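Possible sortase-like protein (Corynebacterium diphtheriae, PDB 5UUS) probably acts as a sortase, a membrane-linked enzyme of the hydrolase kind that cuts secreted proteins at their sorting signals and joins the proteins to the cell surface. Local coordinates at residues Pro29-Thr34 with Thr114-Ser119; Glu39-Met44 with Ile57-Thr62; Val120-Pro125 with Met138-Pro143; Gln132-Ala137 with Gln145-Thr150. One frame throughout, in Å; residues are numbered along the deposited sequence.

In the fold
Along the chain, contact 2 is nested inside the loop that contact 1 closes, and contacts 3 and 4 follow, their segments alternating. Contacts 1 and 2 have centres about 13 Å apart and touch where Thr114 packs on Phe41 and Ala42; they belong to one flank of the sortase beta-sheet. Strand 117-123 then carries the chain from contact 1 into contact 3, whose centre is about 24 Å away. Contacts 3 and 4, about 8 Å apart between centres, touch where Phe141 packs on Ile149 and Met138 on Ala146. The N-terminal arm and first hairpin therefore pack on one side of the chain's centre and the helix pair on the other, with strand 117-123 running between them.

Contact 1: residues Pro29-Thr34 with Thr114-Ser119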
loop_
_atom_site.group_PDB
_atom_site.type_symbol
_atom_site.label_atom_id
_atom_site.label_comp_id
_atom_site.label_asym_id
_atom_site.label_seq_id
_atom_site.Cartn_x
_atom_site.Cartn_y
_atom_site.Cartn_z
ATOM N N PRO A 29 13.781 12.859 13.275
ATOM C CA PRO A 29 13.078 11.689 12.737
ATOM C C PRO A 29 14.094 10.643 12.250
ATOM O O PRO A 29 14.864 10.920 11.338
ATOM C CB PRO A 29 12.260 12.273 11.579
ATOM C CG PRO A 29 12.008 13.692 11.984
ATOM C CD PRO A 29 13.243 14.136 12.772
ATOM N N ARG A 30 14.100 9.468 12.881
ATOM C CA ARG A 30 15.080 8.399 12.614
ATOM C C ARG A 30 14.387 7.053 12.724
ATOM O O ARG A 30 13.432 6.938 13.472
ATOM C CB ARG A 30 16.222 8.439 13.615
ATOM C CG ARG A 30 17.067 9.698 13.536
ATOM C CD ARG A 30 18.076 9.746 14.704
ATOM N NE ARG A 30 18.855 10.971 14.584
ATOM C CZ ARG A 30 19.258 11.718 15.603
ATOM N NH1 ARG A 30 18.997 11.345 16.861
ATOM N NH2 ARG A 30 19.932 12.836 15.344
ATOM N N LYS A 31 14.862 6.034 12.014
ATOM C CA LYS A 31 14.231 4.726 12.155
ATOM C C LYS A 31 15.256 3.647 11.892
ATOM O O LYS A 31 16.281 3.903 11.265
ATOM C CB LYS A 31 13.043 4.593 11.190
ATOM C CG LYS A 31 13.477 4.419 9.748
ATOM C CD LYS A 31 12.254 4.383 8.812
ATOM C CE LYS A 31 12.688 4.347 7.375
ATOM N NZ LYS A 31 11.572 4.749 6.423
ATOM N N LYS A 32 14.991 2.440 12.372
ATOM C CA LYS A 32 15.859 1.315 12.023
ATOM C C LYS A 32 15.684 0.964 10.548
ATOM O O LYS A 32 14.599 1.144 9.985
ATOM C CB LYS A 32 15.543 0.096 12.893
ATOM C CG LYS A 32 15.304 0.423 14.321
ATOM C CD LYS A 32 14.999 -0.839 15.130
ATOM C CE LYS A 32 14.836 -0.491 16.596
ATOM N NZ LYS A 32 14.484 -1.680 17.420
ATOM N N LEU A 33 16.740 0.458 9.918
ATOM C CA LEU A 33 16.672 0.073 8.510
ATOM C C LEU A 33 15.722 -1.117 8.304
ATOM O O LEU A 33 14.913 -1.123 7.377
ATOM C CB LEU A 33 18.066 -0.270 7.983
ATOM C CG LEU A 33 18.146 -0.961 6.622
ATOM C CD1 LEU A 33 17.622 -0.065 5.534
ATOM C CD2 LEU A 33 19.587 -1.377 6.321
ATOM N N THR A 34 15.825 -2.117 9.170
ATOM C CA THR A 34 14.913 -3.252 9.125
ATOM C C THR A 34 13.991 -3.212 10.335
ATOM O O THR A 34 14.447 -3.327 11.477
ATOM C CB THR A 34 15.656 -4.592 9.092
ATOM O OG1 THR A 34 16.582 -4.598 7.992
ATOM C CG2 THR A 34 14.652 -5.753 8.948
ATOM N N THR A 114 6.077 6.726 7.968
ATOM C CA THR A 114 7.044 6.048 8.819
ATOM C C THR A 114 7.659 7.055 9.799
ATOM O O THR A 114 7.307 8.235 9.798
ATOM C CB THR A 114 8.153 5.362 8.000
ATOM O OG1 THR A 114 9.056 6.349 7.506
ATOM C CG2 THR A 114 7.555 4.558 6.847
ATOM N N ARG A 115 8.594 6.608 10.620
ATOM C CA ARG A 115 9.276 7.557 11.512
ATOM C C ARG A 115 10.099 8.652 10.776
ATOM O O ARG A 115 10.387 9.697 11.344
ATOM C CB ARG A 115 10.148 6.790 12.490
ATOM C CG ARG A 115 9.315 5.934 13.470
ATOM C CD ARG A 115 10.252 5.121 14.341
ATOM N NE ARG A 115 9.615 4.229 15.307
ATOM C CZ ARG A 115 8.981 4.608 16.423
ATOM N NH1 ARG A 115 8.827 5.898 16.730
ATOM N NH2 ARG A 115 8.470 3.681 17.232
ATOM N N THR A 116 10.429 8.433 9.505
ATOM C CA THR A 116 11.222 9.394 8.765
ATOM C C THR A 116 10.547 9.953 7.516
ATOM O O THR A 116 11.123 10.819 6.863
ATOM C CB THR A 116 12.567 8.772 8.314
ATOM O OG1 THR A 116 12.295 7.621 7.514
ATOM C CG2 THR A 116 13.413 8.340 9.498
ATOM N N SER A 117 9.342 9.494 7.158
ATOM C CA SER A 117 8.847 9.839 5.831
ATOM C C SER A 117 7.323 9.802 5.696
ATOM O O SER A 117 6.625 9.226 6.528
ATOM C CB SER A 117 9.446 8.890 4.791
ATOM O OG SER A 117 8.868 7.592 4.926
ATOM N N TRP A 118 6.834 10.425 4.623
ATOM C CA TRP A 118 5.433 10.324 4.207
ATOM C C TRP A 118 5.428 9.761 2.791
ATOM O O TRP A 118 6.247 10.181 1.970
ATOM C CB TRP A 118 4.727 11.694 4.231
ATOM C CG TRP A 118 4.437 12.236 5.588
ATOM C CD1 TRP A 118 5.186 13.168 6.297
ATOM C CD2 TRP A 118 3.311 11.912 6.421
ATOM N NE1 TRP A 118 4.588 13.419 7.508
ATOM C CE2 TRP A 118 3.440 12.664 7.617
ATOM C CE3 TRP A 118 2.208 11.054 6.276
ATOM C CZ2 TRP A 118 2.504 12.593 8.655
ATOM C CZ3 TRP A 118 1.267 10.985 7.304
ATOM C CH2 TRP A 118 1.422 11.753 8.479
ATOM N N SER A 119 4.526 8.804 2.521
ATOM C CA SER A 119 4.317 8.252 1.185
ATOM C C SER A 119 2.833 8.376 0.844
ATOM O O SER A 119 1.977 8.200 1.711
ATOM C CB SER A 119 4.738 6.775 1.105
ATOM O OG SER A 119 6.068 6.588 1.515
#
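Lys31 reaches from the extended arm Pro29-Thr34 over the two-residue hairpin turn that joins strands 109-114 and 117-123, where Thr114 forms an ST turn. The polar part of the contact centres on its ammonium. NZ gives a hydrogen bond to Thr114 OG1 at 3.2 Å and a weak one to Thr116 OG1, also at 3.2 Å. Lys31 CG sits between the backbone N and the carbonyl carbon (chi1 73°), and the chain beyond it is fully extended, crossing the Thr116 side chain at about a right angle. Within the hairpin, Thr114 OG1 also accepts from Thr116 N (3.2 Å, N-H...O angle 156°) and shares a hydrogen bond with Ser117 OG at 2.9 Å, so three hydrogen bonds converge on Thr114 OG1. The van der Waals part lies nearer the start of the arm. Thr116 CG2, placed beside the backbone N of its residue, presses on Arg30 CA at 3.5 Å and on Pro29 O. Lys31 CB and Arg115 CB meet at 3.9 Å, after which the arginine chain leads away toward a bound methylpentanediol, probably from the crystallisation liquor. Beyond the two segments, Lys217 holds the carbonyl of Thr114 and pairs with the backbone of Thr116, while Pro29 leans on Asn218. At the start of the arm, Pro29 CB rests 3.2 Å from Arg115 O.

Contact 2: residues Glu39-Met44 with Ile57-Thr62; sequences EAFARM and IVEGTT
Ile57 faces both Phe41 and Ala42, a classic beta bulge in the antiparallel hairpin of strands 40-45 and 54-59. Its backbone N gives a nearly straight bond to Ala42 O (2.7 Å, N-H...O angle 172°), arriving from above the carbonyl plane, and its own O receives Phe41 N at 3.0 Å, almost in line with the C=O bond. The side chain spreads over the strand opposite: CD1 touches Met44 CB at 3.8 Å, the two chains crossing at about a right angle, and CG2 meets Phe41 CE1 at 4.0 Å. Val58 follows in a non-hydrogen-bonded pair with Ala40; its CG2 lies on the sheet face shared with the alanine CB, and its CA makes a CH...O contact of 3.4 Å with Glu39 O. Glu59 comes next, its N bonding to that same Glu39 O at 3.0 Å. With CG anti to the backbone N (chi1 175°) and a bend at chi2, its carboxylate comes beside the phenyl group: OE1 is 3.6 Å from Phe41 CE1, ring and carboxylate planes 77° apart. The same OE1 is hydrogen-bonded to His72 ND1. The hairpin is flanked by strand 109-114 next to 40-45 and by the short strand 71-72, parallel, next to 54-59, while Ile57 packs on Phe85 and Val87 of strand 83-88.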
loop_
_atom_site.group_PDB
_atom_site.type_symbol
_atom_site.label_atom_id
_atom_site.label_comp_id
_atom_site.label_asym_id
_atom_site.label_seq_id
_atom_site.Cartn_x
_atom_site.Cartn_y
_atom_site.Cartn_z
ATOM N N GLU A 39 6.794 -5.472 15.746
ATOM C CA GLU A 39 6.598 -4.112 16.252
ATOM C C GLU A 39 6.011 -3.187 15.195
ATOM O O GLU A 39 6.205 -3.408 14.000
ATOM C CB GLU A 39 7.928 -3.530 16.755
ATOM C CG GLU A 39 8.521 -4.331 17.916
ATOM C CD GLU A 39 7.579 -4.451 19.120
ATOM O OE1 GLU A 39 6.936 -3.445 19.499
ATOM O OE2 GLU A 39 7.482 -5.561 19.693
ATOM N N ALA A 40 5.303 -2.152 15.652
ATOM C CA ALA A 40 4.738 -1.136 14.769
ATOM C C ALA A 40 5.832 -0.253 14.227
ATOM O O ALA A 40 6.639 0.253 14.990
ATOM C CB ALA A 40 3.712 -0.293 15.503
ATOM N N PHE A 41 5.878 -0.063 12.916
ATOM C CA PHE A 41 6.933 0.794 12.335
ATOM C C PHE A 41 6.329 1.826 11.393
ATOM O O PHE A 41 7.042 2.655 10.828
ATOM C CB PHE A 41 7.965 -0.042 11.575
ATOM C CG PHE A 41 7.414 -0.709 10.334
ATOM C CD1 PHE A 41 6.707 -1.907 10.430
ATOM C CD2 PHE A 41 7.602 -0.141 9.087
ATOM C CE1 PHE A 41 6.178 -2.523 9.301
ATOM C CE2 PHE A 41 7.081 -0.750 7.944
ATOM C CZ PHE A 41 6.371 -1.949 8.057
ATOM N N ALA A 42 5.011 1.759 11.192
ATOM C CA ALA A 42 4.365 2.698 10.278
ATOM C C ALA A 42 2.899 2.872 10.606
ATOM O O ALA A 42 2.337 2.135 11.417
ATOM C CB ALA A 42 4.527 2.248 8.828
ATOM N N ARG A 43 2.297 3.873 9.981
ATOM C CA ARG A 43 0.897 4.161 10.180
ATOM C C ARG A 43 0.258 4.439 8.830
ATOM O O ARG A 43 0.847 5.129 8.001
ATOM C CB ARG A 43 0.726 5.345 11.111
ATOM C CG ARG A 43 -0.703 5.665 11.415
ATOM C CD ARG A 43 -0.779 6.780 12.438
ATOM N NE ARG A 43 -0.171 6.413 13.710
ATOM C CZ ARG A 43 0.554 7.244 14.450
ATOM N NH1 ARG A 43 0.784 8.483 14.026
ATOM N NH2 ARG A 43 1.065 6.834 15.606
ATOM N N MET A 44 -0.944 3.909 8.605
ATOM C CA MET A 44 -1.621 4.181 7.330
ATOM C C MET A 44 -2.960 4.877 7.516
ATOM O O MET A 44 -3.676 4.624 8.483
ATOM C CB MET A 44 -1.816 2.894 6.503
ATOM C CG MET A 44 -2.688 1.809 7.144
ATOM S SD MET A 44 -2.938 0.405 5.995
ATOM C CE MET A 44 -4.067 1.103 4.799
ATOM N N ILE A 57 0.936 -0.130 11.399
ATOM C CA ILE A 57 1.348 -1.299 10.662
ATOM C C ILE A 57 2.467 -1.975 11.401
ATOM O O ILE A 57 3.425 -1.326 11.789
ATOM C CB ILE A 57 1.778 -0.936 9.249
ATOM C CG1 ILE A 57 0.604 -0.272 8.515
ATOM C CG2 ILE A 57 2.266 -2.169 8.510
ATOM C CD1 ILE A 57 1.014 0.403 7.204
ATOM N N VAL A 58 2.333 -3.280 11.595
ATOM C CA VAL A 58 3.312 -4.080 12.329
ATOM C C VAL A 58 4.189 -4.892 11.355
ATOM O O VAL A 58 3.750 -5.220 10.249
ATOM C CB VAL A 58 2.542 -5.002 13.325
ATOM C CG1 VAL A 58 3.266 -6.292 13.607
ATOM C CG2 VAL A 58 2.190 -4.236 14.605
ATOM N N GLU A 59 5.415 -5.222 11.748
ATOM C CA GLU A 59 6.285 -6.055 10.913
ATOM C C GLU A 59 6.005 -7.533 11.116
ATOM O O GLU A 59 6.202 -8.054 12.213
ATOM C CB GLU A 59 7.767 -5.763 11.220
ATOM C CG GLU A 59 8.748 -6.667 10.475
ATOM C CD GLU A 59 8.839 -6.351 8.974
ATOM O OE1 GLU A 59 8.106 -5.453 8.485
ATOM O OE2 GLU A 59 9.648 -7.003 8.278
ATOM N N GLY A 60 5.550 -8.215 10.065
ATOM C CA GLY A 60 5.159 -9.605 10.173
ATOM C C GLY A 60 3.668 -9.840 9.896
ATOM O O GLY A 60 2.829 -8.954 10.098
ATOM N N THR A 61 3.332 -11.040 9.441
ATOM C CA THR A 61 1.934 -11.339 9.119
ATOM C C THR A 61 1.405 -12.559 9.860
ATOM O O THR A 61 0.485 -13.224 9.382
ATOM C CB THR A 61 1.730 -11.563 7.597
ATOM O OG1 THR A 61 2.699 -12.487 7.108
ATOM C CG2 THR A 61 1.885 -10.287 6.839
ATOM N N THR A 62 1.974 -12.862 11.021
ATOM C CA THR A 62 1.445 -13.937 11.847
ATOM C C THR A 62 0.095 -13.512 12.411
ATOM O O THR A 62 -0.272 -12.333 12.373
ATOM C CB THR A 62 2.378 -14.301 13.015
ATOM O OG1 THR A 62 2.300 -13.275 14.013
ATOM C CG2 THR A 62 3.814 -14.459 12.533
#

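Contact 3: residues Val120-Pro125 with Met138-Pro143; sequences VYRVMP and MGCFTP
Phe141 pushes the rim of its ring against the end of strand 117-123 and has the most surface buried of all residues here. CZ comes within 3.3 Å of Arg122 O, which lies at the ring edge in plane, and within 3.9 Å of Arg122 CB. A chi1 of -60° sets CG beside the backbone N; at the ring's rim Met124 CG approaches CZ at 4.2 Å and Pro125 CD approaches CE2 at 4.4 Å. Arg122 supplies the other half of the contact with its aliphatic chain: CD packs on Cys140 CB at 3.6 Å and lies 3.9 Å from Cys140 SG. The contact thus joins a strand of the sortase beta-sheet to the loop between helices 130-137 and 143-151. Cys140 forms a disulfide with Cys107, just before strand 109-114, which ties the loop to the neighbouring part of the sheet. Its sulfur lies over one face of the Phe141 ring, 3.6 Å above the plane and offset toward the rim. Past CD, the Arg122 guanidinium leaves the loop: NH2 forms a salt bridge with Glu228 and NH1 a hydrogen bond to Cys107 O. Phe141 itself is backed by Met210 and Thr212 of strand 204-216 and by Ile149 of the following helix.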
loop_
_atom_site.group_PDB
_atom_site.type_symbol
_atom_site.label_atom_id
_atom_site.label_comp_id
_atom_site.label_asym_id
_atom_site.label_seq_id
_atom_site.Cartn_x
_atom_site.Cartn_y
_atom_site.Cartn_z
ATOM N N VAL A 120 2.541 8.694 -0.410
ATOM C CA VAL A 120 1.171 8.660 -0.884
ATOM C C VAL A 120 1.112 7.655 -2.000
ATOM O O VAL A 120 1.834 7.793 -2.994
ATOM C CB VAL A 120 0.696 10.024 -1.399
ATOM C CG1 VAL A 120 -0.722 9.913 -1.990
ATOM C CG2 VAL A 120 0.762 11.053 -0.269
ATOM N N TYR A 121 0.266 6.647 -1.821
ATOM C CA TYR A 121 -0.084 5.720 -2.891
ATOM C C TYR A 121 -1.503 5.990 -3.389
ATOM O O TYR A 121 -2.347 6.470 -2.641
ATOM C CB TYR A 121 0.013 4.281 -2.416
ATOM C CG TYR A 121 1.388 3.817 -2.015
ATOM C CD1 TYR A 121 1.858 4.017 -0.717
ATOM C CD2 TYR A 121 2.203 3.131 -2.919
ATOM C CE1 TYR A 121 3.129 3.562 -0.335
ATOM C CE2 TYR A 121 3.469 2.670 -2.541
ATOM C CZ TYR A 121 3.922 2.894 -1.247
ATOM O OH TYR A 121 5.160 2.433 -0.852
ATOM N N ARG A 122 -1.768 5.679 -4.651
ATOM C CA ARG A 122 -3.110 5.865 -5.185
ATOM C C ARG A 122 -3.599 4.590 -5.861
ATOM O O ARG A 122 -2.865 3.949 -6.615
ATOM C CB ARG A 122 -3.121 7.060 -6.122
ATOM C CG ARG A 122 -2.828 8.340 -5.349
ATOM C CD ARG A 122 -3.540 9.522 -5.925
ATOM N NE ARG A 122 -3.289 10.727 -5.141
ATOM C CZ ARG A 122 -4.218 11.369 -4.446
ATOM N NH1 ARG A 122 -5.484 10.943 -4.447
ATOM N NH2 ARG A 122 -3.893 12.453 -3.769
ATOM N N VAL A 123 -4.824 4.196 -5.523
ATOM C CA VAL A 123 -5.406 2.972 -6.045
ATOM C C VAL A 123 -5.366 2.971 -7.574
ATOM O O VAL A 123 -5.749 3.957 -8.239
ATOM C CB VAL A 123 -6.853 2.791 -5.529
ATOM C CG1 VAL A 123 -7.499 1.570 -6.171
ATOM C CG2 VAL A 123 -6.856 2.663 -3.995
ATOM N N MET A 124 -4.863 1.881 -8.135
ATOM C CA MET A 124 -4.722 1.783 -9.588
ATOM C C MET A 124 -6.061 1.507 -10.278
ATOM O O MET A 124 -7.006 1.090 -9.628
ATOM C CB MET A 124 -3.706 0.687 -9.921
ATOM C CG MET A 124 -2.221 1.174 -9.608
ATOM S SD MET A 124 -1.088 -0.208 -9.777
ATOM C CE MET A 124 -1.199 -0.568 -11.533
ATOM N N PRO A 125 -6.145 1.714 -11.598
ATOM C CA PRO A 125 -7.428 1.408 -12.272
ATOM C C PRO A 125 -7.947 -0.025 -12.046
ATOM O O PRO A 125 -7.191 -1.001 -12.115
ATOM C CB PRO A 125 -7.103 1.643 -13.752
ATOM C CG PRO A 125 -5.998 2.669 -13.721
ATOM C CD PRO A 125 -5.162 2.317 -12.512
ATOM N N MET A 138 -4.850 8.809 -15.783
ATOM C CA MET A 138 -4.484 10.209 -16.002
ATOM C C MET A 138 -5.089 11.161 -14.971
ATOM O O MET A 138 -4.684 12.305 -14.879
ATOM C CB MET A 138 -4.898 10.657 -17.407
ATOM C CG MET A 138 -3.980 10.141 -18.497
ATOM S SD MET A 138 -2.318 10.789 -18.301
ATOM C CE MET A 138 -2.661 12.541 -18.187
ATOM N N GLY A 139 -6.047 10.676 -14.194
ATOM C CA GLY A 139 -6.643 11.469 -13.140
ATOM C C GLY A 139 -5.733 11.750 -11.947
ATOM O O GLY A 139 -5.972 12.711 -11.218
ATOM N N CYS A 140 -4.704 10.933 -11.728
ATOM C CA CYS A 140 -3.846 11.146 -10.554
ATOM C C CYS A 140 -2.401 10.677 -10.715
ATOM O O CYS A 140 -1.582 10.936 -9.852
ATOM C CB CYS A 140 -4.451 10.455 -9.326
ATOM S SG CYS A 140 -4.674 8.690 -9.522
ATOM N N PHE A 141 -2.089 9.969 -11.796
ATOM C CA PHE A 141 -0.711 9.551 -12.027
ATOM C C PHE A 141 -0.025 10.461 -13.049
ATOM O O PHE A 141 -0.686 11.260 -13.709
ATOM C CB PHE A 141 -0.684 8.089 -12.480
ATOM C CG PHE A 141 -1.271 7.141 -11.466
ATOM C CD1 PHE A 141 -0.568 6.815 -10.314
ATOM C CD2 PHE A 141 -2.521 6.582 -11.660
ATOM C CE1 PHE A 141 -1.099 5.958 -9.363
ATOM C CE2 PHE A 141 -3.065 5.712 -10.724
ATOM C CZ PHE A 141 -2.341 5.385 -9.574
ATOM N N THR A 142 1.293 10.340 -13.188
ATOM C CA THR A 142 2.007 11.090 -14.219
ATOM C C THR A 142 1.629 10.508 -15.587
ATOM O O THR A 142 1.090 9.395 -15.665
ATOM C CB THR A 142 3.521 11.036 -14.002
ATOM O OG1 THR A 142 3.989 9.715 -14.275
ATOM C CG2 THR A 142 3.867 11.382 -12.530
ATOM N N PRO A 143 1.856 11.280 -16.664
ATOM C CA PRO A 143 1.545 10.749 -17.994
ATOM C C PRO A 143 2.388 9.519 -18.268
ATOM O O PRO A 143 1.900 8.568 -18.862
ATOM C CB PRO A 143 1.889 11.908 -18.947
ATOM C CG PRO A 143 2.552 12.968 -18.094
ATOM C CD PRO A 143 2.145 12.725 -16.683
#

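Contact 4: residues Gln132-Ala137 with Gln145-Thr150; sequences QRYDEA and QAERIT. With EDO (1,2-ethanediol), chain G.
Tyr134, Ala137 and Arg133 of one helix meet Ala146, Ile149 and Thr150 of the next in an antiparallel alpha-alpha hairpin, the two short segments running at 150° with axes 8.9 Å apart. Small residues bring the helices together at the turn end: Ala137 CB sits 4.0 Å from Ala146 CB, and Ile149 CD1 lies beside the Ala137 methyl. The main bump is the Tyr134 ring. CG is anti to the backbone N (chi1 -178°), and the ring lies against the second helix, with CE2 resting on Ala146 CB at 3.7 Å and Glu147 CG also near CE2. Thr150 fills the hollow at the root of the tyrosine, OG1 standing 3.4 Å from Tyr134 CB and at the ring edge, in plane. That hydroxyl is turned back to its own helix, donating to Ala146 O at 2.7 Å, a carbonyl that takes Thr150 N from the opposite face of its plane. At the far end, Arg133 closes over the second helix: the chain is extended from CG to NE, and the guanidinium lays one face over Ile149 CG2, which is offset toward its rim. NE donates to Ile149 O at 2.7 Å from above the carbonyl plane, and NH2 adds a weak bond to the same oxygen. NH2 continues to the carbonyl of Val157, binding the loop after the hairpin, and Pro125 packs on the arginine chain. Turned away from the first helix, Arg148 NE donates to O2 of an ethanediol, probably from the crystallisation liquor, at 3.1 Å, in the guanidinium plane.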
loop_
_atom_site.group_PDB
_atom_site.type_symbol
_atom_site.label_atom_id
_atom_site.label_comp_id
_atom_site.label_asym_id
_atom_site.label_seq_id
_atom_site.Cartn_x
_atom_site.Cartn_y
_atom_site.Cartn_z
ATOM N N GLN A 132 -10.018 3.530 -21.449
ATOM C CA GLN A 132 -10.658 3.900 -20.193
ATOM C C GLN A 132 -9.679 3.820 -19.028
ATOM O O GLN A 132 -9.713 4.645 -18.124
ATOM C CB GLN A 132 -11.863 3.017 -19.918
ATOM C CG GLN A 132 -12.583 3.374 -18.635
ATOM C CD GLN A 132 -13.787 2.490 -18.419
ATOM O OE1 GLN A 132 -13.848 1.375 -18.936
ATOM N NE2 GLN A 132 -14.762 2.988 -17.666
ATOM N N ARG A 133 -8.827 2.803 -19.051
ATOM C CA ARG A 133 -7.792 2.612 -18.030
ATOM C C ARG A 133 -6.832 3.805 -18.027
ATOM O O ARG A 133 -6.471 4.343 -16.966
ATOM C CB ARG A 133 -7.046 1.294 -18.302
ATOM C CG ARG A 133 -5.907 0.932 -17.366
ATOM C CD ARG A 133 -5.545 -0.547 -17.570
ATOM N NE ARG A 133 -4.312 -0.940 -16.895
ATOM C CZ ARG A 133 -4.228 -1.330 -15.628
ATOM N NH1 ARG A 133 -5.316 -1.356 -14.872
ATOM N NH2 ARG A 133 -3.041 -1.677 -15.096
ATOM N N TYR A 134 -6.451 4.230 -19.228
ATOM C CA TYR A 134 -5.559 5.361 -19.395
ATOM C C TYR A 134 -6.176 6.637 -18.836
ATOM O O TYR A 134 -5.561 7.354 -18.053
ATOM C CB TYR A 134 -5.224 5.556 -20.875
ATOM C CG TYR A 134 -4.251 6.694 -21.121
ATOM C CD1 TYR A 134 -4.691 7.914 -21.605
ATOM C CD2 TYR A 134 -2.891 6.544 -20.850
ATOM C CE1 TYR A 134 -3.802 8.945 -21.835
ATOM C CE2 TYR A 134 -1.996 7.568 -21.077
ATOM C CZ TYR A 134 -2.456 8.772 -21.568
ATOM O OH TYR A 134 -1.575 9.809 -21.799
ATOM N N ASP A 135 -7.401 6.917 -19.255
ATOM C CA ASP A 135 -8.096 8.102 -18.800
ATOM C C ASP A 135 -8.257 8.094 -17.282
ATOM O O ASP A 135 -8.147 9.134 -16.634
ATOM C CB ASP A 135 -9.467 8.212 -19.471
ATOM C CG ASP A 135 -9.374 8.413 -20.974
ATOM O OD1 ASP A 135 -8.353 8.960 -21.461
ATOM O OD2 ASP A 135 -10.343 8.029 -21.666
ATOM N N GLU A 136 -8.525 6.929 -16.711
ATOM C CA GLU A 136 -8.669 6.862 -15.258
ATOM C C GLU A 136 -7.326 7.103 -14.566
ATOM O O GLU A 136 -7.254 7.779 -13.526
ATOM C CB GLU A 136 -9.260 5.519 -14.830
ATOM C CG GLU A 136 -10.720 5.365 -15.219
ATOM C CD GLU A 136 -11.273 3.988 -14.922
ATOM O OE1 GLU A 136 -10.505 3.112 -14.470
ATOM O OE2 GLU A 136 -12.481 3.782 -15.156
ATOM N N ALA A 137 -6.266 6.561 -15.152
ATOM C CA ALA A 137 -4.940 6.701 -14.587
ATOM C C ALA A 137 -4.456 8.144 -14.703
ATOM O O ALA A 137 -3.775 8.662 -13.808
ATOM C CB ALA A 137 -3.987 5.745 -15.259
ATOM N N GLN A 145 3.574 7.331 -15.870
ATOM C CA GLN A 145 2.927 6.235 -15.148
ATOM C C GLN A 145 1.667 5.730 -15.867
ATOM O O GLN A 145 1.448 4.528 -15.967
ATOM C CB GLN A 145 2.571 6.665 -13.728
ATOM C CG GLN A 145 3.793 6.767 -12.811
ATOM C CD GLN A 145 3.405 7.277 -11.441
ATOM O OE1 GLN A 145 2.605 8.199 -11.329
ATOM N NE2 GLN A 145 3.981 6.689 -10.395
ATOM N N ALA A 146 0.848 6.649 -16.368
ATOM C CA ALA A 146 -0.373 6.245 -17.061
ATOM C C ALA A 146 -0.060 5.346 -18.251
ATOM O O ALA A 146 -0.808 4.388 -18.527
ATOM C CB ALA A 146 -1.156 7.458 -17.504
ATOM N N GLU A 147 1.032 5.640 -18.960
ATOM C CA GLU A 147 1.398 4.816 -20.113
ATOM C C GLU A 147 1.847 3.450 -19.673
ATOM O O GLU A 147 1.437 2.453 -20.268
ATOM C CB GLU A 147 2.489 5.466 -20.954
ATOM C CG GLU A 147 1.994 6.678 -21.708
ATOM C CD GLU A 147 3.055 7.285 -22.615
ATOM O OE1 GLU A 147 3.969 6.541 -23.047
ATOM O OE2 GLU A 147 2.974 8.506 -22.890
ATOM N N ARG A 148 2.684 3.397 -18.638
ATOM C CA ARG A 148 3.114 2.111 -18.080
ATOM C C ARG A 148 1.941 1.262 -17.568
ATOM O O ARG A 148 1.917 0.051 -17.744
ATOM C CB ARG A 148 4.108 2.330 -16.943
ATOM C CG ARG A 148 5.317 3.148 -17.315
ATOM C CD ARG A 148 6.329 3.082 -16.168
ATOM N NE ARG A 148 7.019 1.794 -16.186
ATOM C CZ ARG A 148 7.911 1.388 -15.284
ATOM N NH1 ARG A 148 8.498 0.217 -15.436
ATOM N NH2 ARG A 148 8.211 2.142 -14.233
ATOM N N ILE A 149 0.971 1.913 -16.932
ATOM C CA ILE A 149 -0.237 1.241 -16.449
ATOM C C ILE A 149 -1.090 0.720 -17.597
ATOM O O ILE A 149 -1.709 -0.350 -17.496
ATOM C CB ILE A 149 -1.081 2.191 -15.560
ATOM C CG1 ILE A 149 -0.360 2.429 -14.210
ATOM C CG2 ILE A 149 -2.516 1.658 -15.372
ATOM C CD1 ILE A 149 -0.882 3.638 -13.427
ATOM N N THR A 150 -1.103 1.451 -18.708
ATOM C CA THR A 150 -1.985 1.065 -19.813
ATOM C C THR A 150 -1.339 0.078 -20.802
ATOM O O THR A 150 -1.994 -0.875 -21.217
ATOM C CB THR A 150 -2.484 2.298 -20.575
ATOM O OG1 THR A 150 -3.013 3.245 -19.642
ATOM C CG2 THR A 150 -3.597 1.907 -21.601
HETATM C C1 EDO G . 9.237 -0.197 -19.915
HETATM O O1 EDO G . 8.928 -0.722 -21.219
HETATM C C2 EDO G . 8.178 0.814 -19.454
HETATM O O2 EDO G . 7.056 0.167 -18.821
#